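Local coordinates for protein oxygen-independent coproporphyrinogen III oxidase (Escherichia coli, PDB 1OLT) that catalyses the anaerobic oxidative decarboxylation of two propionate groups of coproporphyrinogen III to vinyl groups, giving protoporphyrinogen IX in heme biosynthesis with S-adenosylmethionine and a [4Fe-4S] cluster, at residues A[262-265]-A[266-270]. Sequence-based numbering, arbitrary orientation. Where two conformers were deposited one is given.
Sequences SPQQ and KLDIL
S262 O accepts the first helical bond from K266 N (3.1 Å) at the start of helix 263-279, in the radical SAM core, where S262 and Q265 form a capping box. S262 OG takes Q265 N at 3.1 Å, and S262 N returns a bond to Q265 OE1 at 3.0 Å, in the amide plane and on a lone pair. Q265 reaches back because CG stands beside its own backbone N (chi1 -76°). The aliphatic part of K266 lies along the cap, CG 3.5 Å from S262 O, while NZ leaves to bond N241. P263 O, which accepts L267 N, has L267 CG beside it at 3.4 Å. One residue on, Q264 O binds D268 N and has D268 CG 3.4 Å away; in one of two conformers the Q264 side chain, bent at chi2, comes near that carboxylate. D268 also touches P219 of helix 219-232. An alanine in place of D268 would probably leave Q264 O without the carboxylate packed beside it and thin the contact with P219. Beyond it, Q265 O accepts I269 N at 2.8 Å, and I269, buried against P219, F222 and Y212, brings CG1 to 3.2 Å from that same Q265 O.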
ATOM      1  N   SER A 262      14.402  -8.256  20.211  1.00 17.01           N
ATOM      2  CA  SER A 262      14.141  -9.672  20.294  1.00 17.55           C
ATOM      3  C   SER A 262      12.731  -9.918  19.814  1.00 17.55           C
ATOM      4  O   SER A 262      11.968  -8.979  19.748  1.00 17.52           O
ATOM      5  CB  SER A 262      14.311 -10.157  21.716  1.00 17.17           C
ATOM      6  OG  SER A 262      13.171  -9.754  22.454  1.00 17.28           O
ATOM      7  N   PRO A 263      12.417 -11.123  19.390  1.00 17.07           N
ATOM      8  CA  PRO A 263      11.048 -11.487  18.992  1.00 17.11           C
ATOM      9  C   PRO A 263       9.970 -11.241  20.088  1.00 16.46           C
ATOM     10  O   PRO A 263       8.897 -10.794  19.726  1.00 16.35           O
ATOM     11  CB  PRO A 263      11.145 -13.009  18.702  1.00 18.89           C
ATOM     12  CG  PRO A 263      12.648 -13.195  18.247  1.00 19.64           C
ATOM     13  CD  PRO A 263      13.376 -12.225  19.182  1.00 19.28           C
ATOM     14  N   GLN A 264      10.256 -11.521  21.349  0.70 15.55           N
ATOM     15  CA  GLN A 264       9.309 -11.240  22.428  0.70 15.59           C
ATOM     16  C   GLN A 264       9.100  -9.689  22.538  0.70 15.39           C
ATOM     17  O   GLN A 264       7.963  -9.232  22.722  0.70 14.89           O
ATOM     18  CB  GLN A 264       9.775 -11.856  23.752  0.70 15.59           C
ATOM     19  CG  GLN A 264       8.715 -11.864  24.914  0.70 16.98           C
ATOM     20  CD  GLN A 264       7.324 -12.174  24.425  0.70 17.62           C
ATOM     21  OE1 GLN A 264       6.425 -11.351  24.510  0.70 19.13           O
ATOM     22  NE2 GLN A 264       7.166 -13.320  23.857  0.70 16.66           N
ATOM     23  N   GLN A 265      10.173  -8.904  22.389  1.00 14.90           N
ATOM     24  CA  GLN A 265      10.048  -7.470  22.404  1.00 15.47           C
ATOM     25  C   GLN A 265       9.107  -6.986  21.260  1.00 15.86           C
ATOM     26  O   GLN A 265       8.230  -6.117  21.500  1.00 15.20           O
ATOM     27  CB  GLN A 265      11.409  -6.766  22.409  1.00 15.67           C
ATOM     28  CG  GLN A 265      12.187  -6.769  23.762  1.00 15.84           C
ATOM     29  CD  GLN A 265      13.586  -6.156  23.613  1.00 17.74           C
ATOM     30  OE1 GLN A 265      14.266  -6.378  22.608  1.00 18.91           O
ATOM     31  NE2 GLN A 265      13.986  -5.348  24.571  1.00 15.73           N
ATOM     32  N   LYS A 266       9.243  -7.549  20.059  0.50 15.17           N
ATOM     33  CA  LYS A 266       8.425  -7.096  18.931  0.50 15.76           C
ATOM     34  C   LYS A 266       6.931  -7.462  19.146  0.50 15.91           C
ATOM     35  O   LYS A 266       6.044  -6.716  18.756  0.50 14.90           O
ATOM     36  CB  LYS A 266       8.943  -7.644  17.590  0.50 15.56           C
ATOM     37  CG  LYS A 266      10.349  -7.237  17.223  0.50 16.34           C
ATOM     38  CD  LYS A 266      10.733  -7.645  15.716  0.50 17.91           C
ATOM     39  CE  LYS A 266       9.868  -6.873  14.623  0.50 19.41           C
ATOM     40  NZ  LYS A 266      10.372  -6.875  13.098  0.50 19.05           N
ATOM     41  N   LEU A 267       6.682  -8.605  19.760  1.00 15.98           N
ATOM     42  CA  LEU A 267       5.338  -9.020  20.102  1.00 17.30           C
ATOM     43  C   LEU A 267       4.747  -8.114  21.159  1.00 16.52           C
ATOM     44  O   LEU A 267       3.570  -7.800  21.076  1.00 16.94           O
ATOM     45  CB  LEU A 267       5.257 -10.462  20.646  1.00 17.82           C
ATOM     46  CG  LEU A 267       5.567 -11.567  19.630  1.00 22.77           C
ATOM     47  CD1 LEU A 267       5.495 -12.909  20.228  1.00 26.55           C
ATOM     48  CD2 LEU A 267       4.642 -11.471  18.436  1.00 26.95           C
ATOM     49  N   ASP A 268       5.546  -7.723  22.136  1.00 14.85           N
ATOM     50  CA  ASP A 268       5.061  -6.833  23.190  1.00 14.29           C
ATOM     51  C   ASP A 268       4.795  -5.418  22.576  1.00 14.03           C
ATOM     52  O   ASP A 268       3.806  -4.806  22.904  1.00 11.74           O
ATOM     53  CB  ASP A 268       6.019  -6.718  24.346  1.00 13.18           C
ATOM     54  CG  ASP A 268       6.061  -7.987  25.192  1.00 16.30           C
ATOM     55  OD1 ASP A 268       5.181  -8.921  25.063  1.00 15.41           O
ATOM     56  OD2 ASP A 268       6.951  -8.103  26.031  1.00 17.98           O
ATOM     57  N   ILE A 269       5.641  -4.966  21.653  1.00 14.35           N
ATOM     58  CA  ILE A 269       5.405  -3.701  20.927  1.00 13.55           C
ATOM     59  C   ILE A 269       4.103  -3.757  20.207  1.00 14.54           C
ATOM     60  O   ILE A 269       3.294  -2.830  20.308  1.00 15.04           O
ATOM     61  CB  ILE A 269       6.498  -3.349  20.042  1.00 13.65           C
ATOM     62  CG1 ILE A 269       7.710  -2.989  20.859  1.00 13.29           C
ATOM     63  CG2 ILE A 269       6.072  -2.108  19.106  1.00 13.85           C
ATOM     64  CD1 ILE A 269       9.010  -2.909  20.013  1.00 14.56           C
ATOM     65  N   LEU A 270       3.830  -4.857  19.531  1.00 14.44           N
ATOM     66  CA  LEU A 270       2.642  -4.932  18.719  1.00 14.34           C
ATOM     67  C   LEU A 270       1.393  -5.008  19.594  1.00 14.71           C
ATOM     68  O   LEU A 270       0.430  -4.307  19.324  1.00 13.61           O
ATOM     69  CB  LEU A 270       2.695  -6.110  17.785  1.00 14.74           C
ATOM     70  CG  LEU A 270       1.439  -6.281  16.942  1.00 16.93           C
ATOM     71  CD1 LEU A 270       1.154  -5.045  16.148  1.00 17.76           C
ATOM     72  CD2 LEU A 270       1.548  -7.480  16.049  1.00 19.71           C
TER